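Local atomic coordinates of UL37 (Suid herpesvirus 1, PDB entry 4K70), a protein that is an inner tegument protein of the virion that is thought to control viral trafficking, here represented by its metal-binding N-terminal half. Residues L68-A73 / A110-S115; H82-G87 / M174-D179; L206-R211 / A239-E244; I218-F223 / E262-A267; V381-D386 / T399-T404. One frame throughout, in Å; residues are numbered along the deposited sequence.

Interaction 1 (L68-A73 / A110-S115)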
# COMPACT_ATOMS: atom_id res chain seq x y z
N LEU A 68 -28.03 20.85 -2.00
CA LEU A 68 -26.90 21.36 -1.25
C LEU A 68 -27.11 21.14 0.25
O LEU A 68 -26.31 20.47 0.90
CB LEU A 68 -26.67 22.85 -1.53
CG LEU A 68 -25.59 23.57 -0.72
CD1 LEU A 68 -24.19 23.03 -1.07
CD2 LEU A 68 -25.66 25.07 -0.95
N ALA A 69 -28.20 21.68 0.79
CA ALA A 69 -28.44 21.63 2.23
C ALA A 69 -28.53 20.20 2.75
O ALA A 69 -27.93 19.87 3.77
CB ALA A 69 -29.71 22.38 2.58
N GLU A 70 -29.29 19.37 2.04
CA GLU A 70 -29.50 17.99 2.46
C GLU A 70 -28.24 17.10 2.32
O GLU A 70 -28.06 16.14 3.10
CB GLU A 70 -30.68 17.37 1.70
CG GLU A 70 -32.04 17.82 2.25
CD GLU A 70 -33.23 17.09 1.61
OE1 GLU A 70 -33.16 16.75 0.41
OE2 GLU A 70 -34.23 16.86 2.31
N ASN A 71 -27.38 17.40 1.35
CA ASN A 71 -26.17 16.59 1.12
C ASN A 71 -24.83 17.29 1.40
O ASN A 71 -23.76 16.79 1.02
CB ASN A 71 -26.19 16.05 -0.30
CG ASN A 71 -27.44 15.25 -0.60
OD1 ASN A 71 -27.51 14.05 -0.34
ND2 ASN A 71 -28.45 15.93 -1.13
N LEU A 72 -24.90 18.42 2.10
CA LEU A 72 -23.72 19.20 2.43
C LEU A 72 -22.70 18.40 3.23
O LEU A 72 -21.49 18.55 3.04
CB LEU A 72 -24.13 20.46 3.22
CG LEU A 72 -23.03 21.51 3.34
CD1 LEU A 72 -22.76 22.11 1.97
CD2 LEU A 72 -23.43 22.58 4.34
N ALA A 73 -23.17 17.56 4.14
CA ALA A 73 -22.23 16.76 4.93
C ALA A 73 -21.30 15.93 4.02
O ALA A 73 -20.08 15.94 4.17
CB ALA A 73 -22.98 15.88 5.91
N ALA A 110 -36.23 24.45 7.92
CA ALA A 110 -36.30 24.70 6.48
C ALA A 110 -37.21 23.68 5.80
O ALA A 110 -37.46 23.76 4.60
CB ALA A 110 -34.92 24.68 5.85
N GLY A 111 -37.70 22.71 6.58
CA GLY A 111 -38.55 21.66 6.04
C GLY A 111 -37.82 20.70 5.10
O GLY A 111 -38.37 20.27 4.09
N LEU A 112 -36.57 20.38 5.44
CA LEU A 112 -35.78 19.44 4.64
C LEU A 112 -35.39 18.25 5.49
O LEU A 112 -35.63 18.24 6.69
CB LEU A 112 -34.52 20.12 4.08
CG LEU A 112 -34.65 21.24 3.05
CD1 LEU A 112 -33.30 21.90 2.82
CD2 LEU A 112 -35.21 20.73 1.73
N ARG A 113 -34.76 17.26 4.88
CA ARG A 113 -34.44 16.02 5.58
C ARG A 113 -33.06 16.05 6.22
O ARG A 113 -32.16 16.73 5.74
CB ARG A 113 -34.50 14.85 4.60
CG ARG A 113 -35.83 14.72 3.85
CD ARG A 113 -35.71 13.67 2.75
NE ARG A 113 -34.80 14.09 1.68
CZ ARG A 113 -34.09 13.27 0.92
NH1 ARG A 113 -34.15 11.95 1.11
NH2 ARG A 113 -33.31 13.76 -0.03
N THR A 114 -32.90 15.31 7.32
CA THR A 114 -31.58 15.04 7.85
C THR A 114 -31.07 13.70 7.34
O THR A 114 -29.93 13.31 7.60
CB THR A 114 -31.59 15.00 9.38
OG1 THR A 114 -32.37 13.89 9.82
CG2 THR A 114 -32.16 16.30 9.94
N SER A 115 -31.91 13.01 6.58
CA SER A 115 -31.70 11.59 6.31
C SER A 115 -31.24 11.23 4.90
O SER A 115 -31.31 10.07 4.52
CB SER A 115 -33.01 10.84 6.60
OG SER A 115 -33.95 11.18 5.60
O HOH W 1 -30.05 15.01 4.81
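Arg113 grips the carboxylate of Glu70 side-on, its NE and NH2 each taking one oxygen, in a buried salt bridge that ties the loop after helix 101-109 to helix 63-78 of this all-helical half of the protein. Arg113 NE donates to Glu70 OE2 at 2.9 Å and Arg113 NH2 to Glu70 OE1 at 3.0 Å. The two flat groups are far from coplanar, at 65°, and both nitrogens reach their oxygens from above the carboxylate plane. That leaves the anti lone pair of Glu70 OE2 for the backbone N of Arg113, which donates to it at 2.7 Å; one oxygen thus holds both the main chain and the side chain of the same residue. The arginine manages this because its CG lies beside the backbone N and the bend at chi3 (-67°) turns NE to the oxygen the amide faces. Each charge has a second partner on helix 438-458: Arg113 NH2 pairs with Glu450, and Glu70 OE1 with Arg457, a network of alternating charges that should favour the ionised forms. Water 1 donates to the backbone O of Glu70 and to that of Arg113, adding a second bridge. Leu112 supplies the apolar flank, lying against Tyr57 of helix 39-60, while small Ala69 lets the loop come close to the helix. Here the methyl CB of Ala69 meets Leu112 CD1 at 3.6 Å.

Interaction 2 (H82-G87 / M174-D179). With CA (calcium ion), chain E; NA (sodium ion), chain U.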
# COMPACT_ATOMS: atom_id res chain seq x y z
N HIS A 82 -7.10 15.25 5.26
CA HIS A 82 -6.91 14.94 6.67
C HIS A 82 -5.50 14.40 6.89
O HIS A 82 -5.03 13.57 6.13
CB HIS A 82 -7.93 13.90 7.14
CG HIS A 82 -7.68 13.40 8.52
ND1 HIS A 82 -7.53 14.24 9.61
CD2 HIS A 82 -7.56 12.14 9.01
CE1 HIS A 82 -7.32 13.53 10.69
NE2 HIS A 82 -7.33 12.25 10.36
N ASP A 83 -4.83 14.88 7.93
CA ASP A 83 -3.49 14.42 8.24
C ASP A 83 -3.58 13.15 9.07
O ASP A 83 -3.85 13.21 10.26
CB ASP A 83 -2.74 15.50 9.03
CG ASP A 83 -1.28 15.15 9.26
OD1 ASP A 83 -0.85 14.02 8.89
OD2 ASP A 83 -0.56 16.00 9.80
N TRP A 84 -3.36 11.99 8.44
CA TRP A 84 -3.59 10.72 9.11
C TRP A 84 -2.61 10.37 10.21
O TRP A 84 -2.86 9.47 11.01
CB TRP A 84 -3.71 9.56 8.08
CG TRP A 84 -5.08 9.50 7.51
CD1 TRP A 84 -5.45 9.79 6.22
CD2 TRP A 84 -6.28 9.16 8.20
NE1 TRP A 84 -6.80 9.62 6.07
CE2 TRP A 84 -7.34 9.24 7.28
CE3 TRP A 84 -6.56 8.78 9.52
CZ2 TRP A 84 -8.66 8.96 7.63
CZ3 TRP A 84 -7.88 8.51 9.88
CH2 TRP A 84 -8.91 8.60 8.93
N ASP A 85 -1.50 11.11 10.27
CA ASP A 85 -0.59 11.01 11.41
C ASP A 85 -1.26 11.35 12.73
O ASP A 85 -0.82 10.92 13.80
CB ASP A 85 0.65 11.90 11.18
CG ASP A 85 1.46 11.45 9.98
OD1 ASP A 85 1.79 10.25 9.91
OD2 ASP A 85 1.73 12.28 9.09
N GLU A 86 -2.35 12.12 12.67
CA GLU A 86 -3.11 12.47 13.85
C GLU A 86 -4.27 11.50 14.13
O GLU A 86 -5.06 11.71 15.05
CB GLU A 86 -3.63 13.91 13.71
CG GLU A 86 -2.55 14.90 13.26
CD GLU A 86 -3.10 16.25 12.88
OE1 GLU A 86 -4.25 16.55 13.27
OE2 GLU A 86 -2.41 17.02 12.18
N GLY A 87 -4.38 10.44 13.33
CA GLY A 87 -5.40 9.43 13.60
C GLY A 87 -6.83 9.87 13.34
O GLY A 87 -7.08 10.82 12.59
N MET A 174 -13.95 9.48 -1.71
CA MET A 174 -13.66 10.69 -0.92
C MET A 174 -12.17 10.74 -0.59
O MET A 174 -11.56 9.72 -0.28
CB MET A 174 -14.50 10.77 0.35
CG MET A 174 -16.02 10.73 0.09
SD MET A 174 -16.92 11.17 1.56
CE MET A 174 -18.60 11.27 0.91
N ASP A 175 -11.59 11.94 -0.65
CA ASP A 175 -10.14 12.08 -0.49
C ASP A 175 -9.60 11.49 0.82
O ASP A 175 -8.57 10.82 0.82
CB ASP A 175 -9.70 13.54 -0.65
CG ASP A 175 -9.93 14.06 -2.06
OD1 ASP A 175 -10.07 13.23 -2.98
OD2 ASP A 175 -9.97 15.29 -2.25
N PHE A 176 -10.28 11.75 1.93
CA PHE A 176 -9.78 11.23 3.21
C PHE A 176 -9.72 9.70 3.24
O PHE A 176 -8.86 9.11 3.91
CB PHE A 176 -10.55 11.81 4.41
CG PHE A 176 -11.94 11.27 4.56
CD1 PHE A 176 -13.01 11.87 3.91
CD2 PHE A 176 -12.18 10.18 5.37
CE1 PHE A 176 -14.30 11.39 4.06
CE2 PHE A 176 -13.48 9.68 5.52
CZ PHE A 176 -14.53 10.29 4.86
N VAL A 177 -10.61 9.04 2.51
CA VAL A 177 -10.57 7.58 2.45
C VAL A 177 -9.36 7.09 1.67
O VAL A 177 -8.66 6.17 2.10
CB VAL A 177 -11.84 6.99 1.83
CG1 VAL A 177 -11.60 5.53 1.48
CG2 VAL A 177 -13.03 7.14 2.80
N GLN A 178 -9.12 7.68 0.51
CA GLN A 178 -8.00 7.29 -0.33
C GLN A 178 -6.65 7.63 0.34
O GLN A 178 -5.68 6.88 0.20
CB GLN A 178 -8.12 7.96 -1.71
CG GLN A 178 -9.36 7.47 -2.45
CD GLN A 178 -9.28 5.98 -2.71
OE1 GLN A 178 -8.19 5.46 -2.95
NE2 GLN A 178 -10.41 5.28 -2.64
N ASP A 179 -6.62 8.74 1.07
CA ASP A 179 -5.44 9.07 1.87
C ASP A 179 -5.26 8.06 3.00
O ASP A 179 -4.13 7.68 3.31
CB ASP A 179 -5.54 10.49 2.46
CG ASP A 179 -5.39 11.58 1.41
OD1 ASP A 179 -4.86 11.28 0.31
OD2 ASP A 179 -5.80 12.73 1.68
CA CA E . 1.56 14.73 9.20
NA NA U . -5.60 17.73 12.02
O HOH W 2 -7.10 13.00 3.96
O HOH W 3 -3.68 13.85 3.19
O HOH W 4 -6.27 16.98 9.82
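Trp84 and Phe176 provide the direct hydrogen bond: the indole NE1 of Trp84 donates to the carbonyl O of Phe176 at 3.0 Å, on a lone pair in the carbonyl plane. Tryptophan suits this place, burying a flat surface while offering an N-H at its edge. Water 2 accepts from His82 N and donates to Asp179 OD2, while water 3 donates to His82 O and, weakly, to the same carboxylate oxygen. His82 and Asp179 belong to another calcium site, which holds no calcium in this chain. Among apolar contacts, CB of Asp179 lies at the indole edge, 3.8 Å from Trp84 CD1, and Phe176 CD2 meets Trp84 CZ2 at 4.4 Å. His82 CD2 sits over the indole centre, 3.2 Å above its plane; the imidazole is fixed by His82 NE2, which donates to Gly87 O at 2.7 Å.

On the outer side of the loop Asp83 chelates a calcium ion through OD1 and OD2, and Asp85 OD2 joins at 2.5 Å; Glu86 OE1 holds a sodium ion. Asp83 OD1 also accepts from Asp85 N in an Asx turn. The whole is an acidic calcium-binding loop with a 3-10 turn, seated on the first turn of helix 175-188.

Interaction 3 (L206-R211 / A239-E244)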
# COMPACT_ATOMS: atom_id res chain seq x y z
N LEU A 206 14.83 -26.91 8.73
CA LEU A 206 15.84 -26.32 7.86
C LEU A 206 17.22 -26.54 8.48
O LEU A 206 17.34 -26.65 9.70
CB LEU A 206 15.55 -24.82 7.66
CG LEU A 206 14.84 -24.36 6.38
CD1 LEU A 206 13.98 -25.44 5.76
CD2 LEU A 206 14.02 -23.12 6.64
N LYS A 207 18.25 -26.61 7.64
CA LYS A 207 19.61 -26.77 8.15
C LYS A 207 20.06 -25.54 8.92
O LYS A 207 19.61 -24.42 8.64
CB LYS A 207 20.59 -27.07 7.02
CG LYS A 207 20.23 -28.31 6.22
CD LYS A 207 21.17 -28.47 5.04
CE LYS A 207 20.80 -29.70 4.22
NZ LYS A 207 21.81 -29.92 3.16
N PRO A 208 20.95 -25.73 9.90
CA PRO A 208 21.49 -24.63 10.70
C PRO A 208 22.02 -23.48 9.83
O PRO A 208 21.72 -22.32 10.12
CB PRO A 208 22.64 -25.28 11.47
CG PRO A 208 22.29 -26.73 11.54
CD PRO A 208 21.52 -27.04 10.29
N LEU A 209 22.78 -23.79 8.78
CA LEU A 209 23.34 -22.75 7.92
C LEU A 209 22.24 -21.89 7.28
O LEU A 209 22.34 -20.67 7.24
CB LEU A 209 24.23 -23.34 6.82
CG LEU A 209 24.82 -22.33 5.84
CD1 LEU A 209 25.68 -21.32 6.59
CD2 LEU A 209 25.63 -23.02 4.76
N THR A 210 21.21 -22.54 6.76
CA THR A 210 20.10 -21.84 6.13
C THR A 210 19.45 -20.87 7.14
O THR A 210 19.18 -19.71 6.83
CB THR A 210 19.04 -22.84 5.62
OG1 THR A 210 19.64 -23.72 4.64
CG2 THR A 210 17.87 -22.12 4.99
N ARG A 211 19.21 -21.37 8.35
CA ARG A 211 18.54 -20.60 9.38
C ARG A 211 19.39 -19.42 9.81
O ARG A 211 18.86 -18.33 10.02
CB ARG A 211 18.21 -21.48 10.58
CG ARG A 211 17.16 -22.53 10.25
CD ARG A 211 16.96 -23.51 11.40
NE ARG A 211 16.30 -22.87 12.53
CZ ARG A 211 16.03 -23.50 13.68
NH1 ARG A 211 16.35 -24.78 13.83
NH2 ARG A 211 15.42 -22.84 14.65
N ALA A 239 24.28 -20.38 14.16
CA ALA A 239 25.68 -20.21 13.77
C ALA A 239 26.53 -21.30 14.41
O ALA A 239 27.35 -21.93 13.75
CB ALA A 239 26.19 -18.83 14.16
N ARG A 240 26.31 -21.53 15.69
CA ARG A 240 27.06 -22.55 16.41
C ARG A 240 26.85 -23.97 15.86
O ARG A 240 27.68 -24.85 16.07
CB ARG A 240 26.68 -22.51 17.89
CG ARG A 240 27.53 -23.43 18.74
CD ARG A 240 26.87 -23.67 20.08
NE ARG A 240 27.11 -22.57 21.00
CZ ARG A 240 27.99 -22.61 21.99
NH1 ARG A 240 28.72 -23.71 22.20
NH2 ARG A 240 28.14 -21.56 22.78
N ALA A 241 25.75 -24.19 15.14
CA ALA A 241 25.47 -25.53 14.63
C ALA A 241 25.83 -25.70 13.17
O ALA A 241 25.60 -26.76 12.59
CB ALA A 241 24.01 -25.89 14.85
N VAL A 242 26.39 -24.67 12.56
CA VAL A 242 26.73 -24.72 11.14
C VAL A 242 27.73 -25.82 10.83
O VAL A 242 28.73 -25.98 11.52
CB VAL A 242 27.28 -23.39 10.65
CG1 VAL A 242 27.95 -23.56 9.29
CG2 VAL A 242 26.17 -22.36 10.58
N ASP A 243 27.43 -26.59 9.78
CA ASP A 243 28.32 -27.62 9.28
C ASP A 243 29.65 -27.01 8.85
O ASP A 243 29.69 -26.20 7.91
CB ASP A 243 27.66 -28.34 8.11
CG ASP A 243 28.37 -29.63 7.73
OD1 ASP A 243 29.56 -29.78 8.07
OD2 ASP A 243 27.73 -30.49 7.08
N GLU A 244 30.73 -27.38 9.52
CA GLU A 244 32.06 -26.81 9.23
C GLU A 244 32.56 -27.13 7.81
O GLU A 244 33.46 -26.47 7.30
CB GLU A 244 33.09 -27.29 10.26
CG GLU A 244 32.78 -26.87 11.70
CD GLU A 244 33.30 -25.48 12.04
OE1 GLU A 244 34.28 -25.03 11.39
OE2 GLU A 244 32.74 -24.83 12.95
O HOH W 5 24.35 -26.16 8.36
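Pro208 and Ala241 meet through small apolar groups, with Pro208 CB 3.7 Å from Ala241 CB and Pro208 CG 3.5 Å from the carbonyl O of Ala241. The rigid proline ring covers that peptide without needing a hydrogen bond, and an alanine opposite it lets the two backbones draw together. Beside them Val242 directs CG2 at the backbone of Leu209, 3.9 Å from its CA. Its two methyls also face Leu209 CD1, both at 4.2 Å. Leu209 carries CG opposite its own amide nitrogen (chi1 178°), which sends its branched end across the valine and on toward Ala246, Leu288 and Leu298.

Water 5 is the polar link: it accepts from Leu209 N at 2.9 Å and, weakly, from Asp243 N. Leu209 lies in the first helical turn, where amides lack a preceding carbonyl. Farther out, Asp299 holds this helix start through Lys207 N and Thr210 OG1, while Asp243 OD1 accepts from Ala245 N in the departing chain. Lys207 is the N-cap, and proline, having no N-H to offer, suits the first helical position after it. The arrangement is that of a helix N-terminus, 208-223, packed against the chain leaving the C-terminus of helix 229-240.

Interaction 4 (I218-F223 / E262-A267)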
# COMPACT_ATOMS: atom_id res chain seq x y z
N ILE A 218 17.32 -10.82 8.07
CA ILE A 218 16.38 -10.10 8.93
C ILE A 218 17.09 -8.95 9.64
O ILE A 218 16.58 -7.83 9.71
CB ILE A 218 15.74 -11.04 9.96
CG1 ILE A 218 14.82 -12.05 9.26
CG2 ILE A 218 14.94 -10.24 11.00
CD1 ILE A 218 14.47 -13.26 10.12
N ALA A 219 18.27 -9.23 10.17
CA ALA A 219 19.05 -8.19 10.84
C ALA A 219 19.30 -7.04 9.88
O ALA A 219 19.13 -5.87 10.25
CB ALA A 219 20.36 -8.76 11.37
N ASP A 220 19.65 -7.37 8.64
CA ASP A 220 20.02 -6.37 7.64
C ASP A 220 18.85 -5.58 7.03
O ASP A 220 18.98 -4.39 6.76
CB ASP A 220 20.87 -7.00 6.52
CG ASP A 220 22.25 -7.41 7.00
OD1 ASP A 220 22.59 -7.05 8.15
OD2 ASP A 220 22.98 -8.07 6.25
N GLU A 221 17.72 -6.23 6.79
CA GLU A 221 16.57 -5.60 6.15
C GLU A 221 15.72 -4.85 7.16
O GLU A 221 15.11 -3.84 6.84
CB GLU A 221 15.70 -6.65 5.45
CG GLU A 221 16.41 -7.54 4.42
CD GLU A 221 16.33 -7.00 3.00
OE1 GLU A 221 16.01 -5.80 2.84
OE2 GLU A 221 16.59 -7.77 2.06
N PHE A 222 15.66 -5.37 8.38
CA PHE A 222 14.67 -4.86 9.33
C PHE A 222 15.18 -4.28 10.65
O PHE A 222 14.42 -3.62 11.36
CB PHE A 222 13.63 -5.94 9.61
CG PHE A 222 12.89 -6.38 8.39
CD1 PHE A 222 11.86 -5.60 7.87
CD2 PHE A 222 13.21 -7.57 7.74
CE1 PHE A 222 11.18 -6.00 6.74
CE2 PHE A 222 12.52 -7.97 6.61
CZ PHE A 222 11.50 -7.18 6.11
N PHE A 223 16.44 -4.53 10.99
CA PHE A 223 16.92 -4.06 12.29
C PHE A 223 18.12 -3.14 12.20
O PHE A 223 18.36 -2.35 13.11
CB PHE A 223 17.18 -5.23 13.24
CG PHE A 223 15.92 -5.91 13.70
CD1 PHE A 223 15.35 -6.92 12.94
CD2 PHE A 223 15.29 -5.53 14.88
CE1 PHE A 223 14.18 -7.55 13.35
CE2 PHE A 223 14.13 -6.15 15.31
CZ PHE A 223 13.57 -7.16 14.54
N GLU A 262 30.28 -11.43 1.62
CA GLU A 262 31.08 -12.45 2.29
C GLU A 262 31.71 -11.93 3.57
O GLU A 262 31.74 -12.63 4.58
CB GLU A 262 32.14 -13.01 1.35
CG GLU A 262 31.57 -13.54 0.06
CD GLU A 262 32.58 -14.35 -0.71
OE1 GLU A 262 33.73 -13.88 -0.86
OE2 GLU A 262 32.23 -15.46 -1.14
N VAL A 263 32.20 -10.70 3.55
CA VAL A 263 32.76 -10.10 4.75
C VAL A 263 31.69 -9.99 5.84
O VAL A 263 31.93 -10.35 6.99
CB VAL A 263 33.39 -8.73 4.49
CG1 VAL A 263 33.68 -8.02 5.81
CG2 VAL A 263 34.67 -8.89 3.68
N ARG A 264 30.51 -9.50 5.47
CA ARG A 264 29.42 -9.34 6.42
C ARG A 264 29.02 -10.67 7.03
O ARG A 264 28.81 -10.77 8.23
CB ARG A 264 28.22 -8.65 5.76
CG ARG A 264 27.09 -8.36 6.71
CD ARG A 264 26.06 -9.49 6.77
NE ARG A 264 25.01 -9.17 7.73
CZ ARG A 264 25.14 -9.29 9.05
NH1 ARG A 264 26.27 -9.78 9.56
NH2 ARG A 264 24.15 -8.96 9.86
N VAL A 265 28.92 -11.70 6.20
CA VAL A 265 28.51 -13.03 6.67
C VAL A 265 29.61 -13.66 7.53
O VAL A 265 29.34 -14.18 8.63
CB VAL A 265 28.13 -13.97 5.48
CG1 VAL A 265 27.95 -15.39 5.96
CG2 VAL A 265 26.85 -13.46 4.81
N SER A 266 30.85 -13.60 7.04
CA SER A 266 31.99 -14.17 7.75
C SER A 266 32.19 -13.54 9.12
O SER A 266 32.48 -14.24 10.10
CB SER A 266 33.27 -13.99 6.92
OG SER A 266 33.23 -14.79 5.76
N ALA A 267 32.03 -12.23 9.19
CA ALA A 267 32.21 -11.50 10.44
C ALA A 267 31.18 -11.93 11.49
O ALA A 267 31.52 -12.13 12.66
CB ALA A 267 32.09 -10.01 10.19
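Asp220 OD1 is held by two arginines: Arg264 NH2 donates to it at 3.0 Å, and Arg277 forms a second salt bridge with it. Arg264 NE donates to the other oxygen, Asp220 OD2, at 2.7 Å, completing a two-bond salt bridge between helix 208-223 and helix 260-271, two helices of this all-helical half. Arginine and aspartate approach from opposite directions, and their flat groups lie within 25° of one plane, a side-on grip using NE and one terminal nitrogen. The arms differ in quality: the NE bond lies close to the guanidinium plane with an N-H...O angle of 158°, whereas the NH2 bond is more bent, its N-H...O angle 139°, and comes from outside the carboxylate plane. Both meet the aspartate on its syn side.

The backbones stay well apart, the CA atoms of Asp220 and Arg264 being 9.9 Å from each other, so a long arginine is needed to reach a short acid. Its CG leaves opposite the backbone N, and a bend at chi2 then swings the guanidinium across. On the way the side chain packs on Leu216. Arg264 NH2 also donates to the carbonyl O of Ala274. The shared carboxylate probably offsets the closeness of the two arginines. Ala219, with no bulk to obstruct the guanidinium, places its CB at the guanidinium edge, 4.1 Å from Arg264 NH2.

Interaction 5 (V381-D386 / T399-T404). With NA (sodium ion), chain F; CA (calcium ion), chain D.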
# COMPACT_ATOMS: atom_id res chain seq x y z
N VAL A 381 8.36 -6.86 -7.40
CA VAL A 381 7.39 -7.19 -6.35
C VAL A 381 7.73 -6.50 -5.02
O VAL A 381 6.86 -5.89 -4.39
CB VAL A 381 7.30 -8.71 -6.12
CG1 VAL A 381 6.54 -9.04 -4.83
CG2 VAL A 381 6.66 -9.38 -7.32
N HIS A 382 8.99 -6.59 -4.60
CA HIS A 382 9.41 -5.99 -3.32
C HIS A 382 9.19 -4.49 -3.29
O HIS A 382 8.78 -3.92 -2.26
CB HIS A 382 10.87 -6.32 -3.00
CG HIS A 382 11.06 -7.69 -2.42
ND1 HIS A 382 10.55 -8.04 -1.19
CD2 HIS A 382 11.69 -8.79 -2.90
CE1 HIS A 382 10.86 -9.30 -0.93
NE2 HIS A 382 11.56 -9.77 -1.95
N ARG A 383 9.47 -3.84 -4.42
CA ARG A 383 9.22 -2.42 -4.59
C ARG A 383 7.75 -2.05 -4.42
O ARG A 383 7.43 -1.04 -3.81
CB ARG A 383 9.67 -1.97 -5.97
CG ARG A 383 11.15 -1.81 -6.11
CD ARG A 383 11.43 -0.78 -7.17
NE ARG A 383 11.57 -1.32 -8.51
CZ ARG A 383 11.20 -0.66 -9.62
NH1 ARG A 383 10.64 0.54 -9.53
NH2 ARG A 383 11.39 -1.21 -10.81
N LEU A 384 6.87 -2.84 -5.02
CA LEU A 384 5.43 -2.56 -4.99
C LEU A 384 4.78 -2.88 -3.66
O LEU A 384 3.74 -2.30 -3.33
CB LEU A 384 4.70 -3.37 -6.07
CG LEU A 384 4.97 -3.01 -7.53
CD1 LEU A 384 4.59 -4.16 -8.44
CD2 LEU A 384 4.20 -1.76 -7.90
N LEU A 385 5.34 -3.83 -2.92
CA LEU A 385 4.63 -4.40 -1.79
C LEU A 385 4.25 -3.38 -0.71
O LEU A 385 3.15 -3.46 -0.15
CB LEU A 385 5.43 -5.56 -1.17
CG LEU A 385 4.80 -6.20 0.07
CD1 LEU A 385 3.39 -6.72 -0.20
CD2 LEU A 385 5.70 -7.30 0.63
N ASP A 386 5.13 -2.42 -0.43
CA ASP A 386 4.82 -1.44 0.63
C ASP A 386 3.63 -0.57 0.28
O ASP A 386 2.98 -0.01 1.16
CB ASP A 386 6.05 -0.58 1.02
CG ASP A 386 6.40 0.48 -0.03
OD1 ASP A 386 7.16 0.16 -0.98
OD2 ASP A 386 5.93 1.63 0.09
N THR A 399 1.53 2.15 -11.49
CA THR A 399 1.79 2.76 -12.80
C THR A 399 3.22 3.29 -12.89
O THR A 399 3.92 3.06 -13.88
CB THR A 399 0.75 3.87 -13.06
OG1 THR A 399 -0.55 3.27 -13.13
CG2 THR A 399 1.02 4.61 -14.37
N ASP A 400 3.66 3.99 -11.85
CA ASP A 400 5.04 4.47 -11.76
C ASP A 400 6.06 3.35 -11.93
O ASP A 400 7.01 3.49 -12.69
CB ASP A 400 5.27 5.17 -10.42
CG ASP A 400 4.86 6.64 -10.44
OD1 ASP A 400 4.42 7.12 -11.51
OD2 ASP A 400 5.01 7.31 -9.39
N VAL A 401 5.88 2.26 -11.21
CA VAL A 401 6.77 1.12 -11.31
C VAL A 401 6.68 0.48 -12.71
O VAL A 401 7.70 0.17 -13.32
CB VAL A 401 6.46 0.07 -10.22
CG1 VAL A 401 7.13 -1.26 -10.54
CG2 VAL A 401 6.90 0.59 -8.83
N ALA A 402 5.45 0.30 -13.20
CA ALA A 402 5.22 -0.33 -14.51
C ALA A 402 5.90 0.41 -15.65
O ALA A 402 6.39 -0.21 -16.61
CB ALA A 402 3.73 -0.44 -14.77
N ASP A 403 5.92 1.74 -15.56
CA ASP A 403 6.57 2.59 -16.56
C ASP A 403 8.09 2.40 -16.63
O ASP A 403 8.70 2.82 -17.61
CB ASP A 403 6.29 4.08 -16.29
CG ASP A 403 4.85 4.47 -16.59
OD1 ASP A 403 4.20 3.76 -17.38
OD2 ASP A 403 4.38 5.50 -16.05
N THR A 404 8.70 1.82 -15.61
CA THR A 404 10.17 1.67 -15.61
C THR A 404 10.60 0.32 -16.19
O THR A 404 11.78 0.11 -16.43
CB THR A 404 10.79 1.77 -14.20
OG1 THR A 404 10.37 0.65 -13.41
CG2 THR A 404 10.37 3.08 -13.51
NA NA F . 8.79 -2.08 -0.59
CA CA D . 7.25 1.24 -3.09
O HOH W 6 7.14 2.04 -5.37
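A calcium site at the C-terminal end of helix 366-385 borders this helix-to-helix contact, in which Arg383 and Leu384 meet Val401 and Thr404. The apolar part is Leu384 against Val401, CD2 to CG2 at 3.7 Å, two branched side chains meeting at a slant. Val401 also puts CG1 over one face of the Arg383 guanidinium, 3.9 Å above its plane and toward the rim. Arginine fits this partly exposed border because its flat group can cover a valine and still bond at its edge. A bend at chi3 (-91°) brings Arg383 NH2 to Thr404 OG1, a straight but weak hydrogen bond of 3.4 Å. Thr404 OG1, set between the backbone N and the carbonyl carbon (chi1 67°), gives its own proton to Val401 O at 2.7 Å; the same carbonyl accepts from Thr404 N.

Arg383 turns its backbone to the metal: its O binds the calcium ion at 2.4 Å, together with Asp386 OD1, water 6 and Asp387. Asp386 OD1 also reaches a sodium ion, which His382 O binds too. Leu384 also touches Tyr394 and Tyr398 of helix 392-402 and Val427 and Met431 of helix 422-431, while Val381 packs on helix 333-342.

The five contacts are spread along an elongated helical chain. Interactions 1 and 3 lie on opposite sides of its centre, about 69 Å apart between centres, whereas interactions 2 and 5 are nearer the middle, about 23 Å apart between centres. Those two carry the calcium ions, each beside a contact rather than within it. Interactions 1 and 2 interleave along the sequence, and their nearest atoms come within about 6 Å. Interactions 3 and 4 share helix 208-223, one at its start and one near its end, with centres about 15 Å apart. Interaction 4 approaches interaction 5 to about 7 Å between nearest atoms, although the two follow in series along the chain.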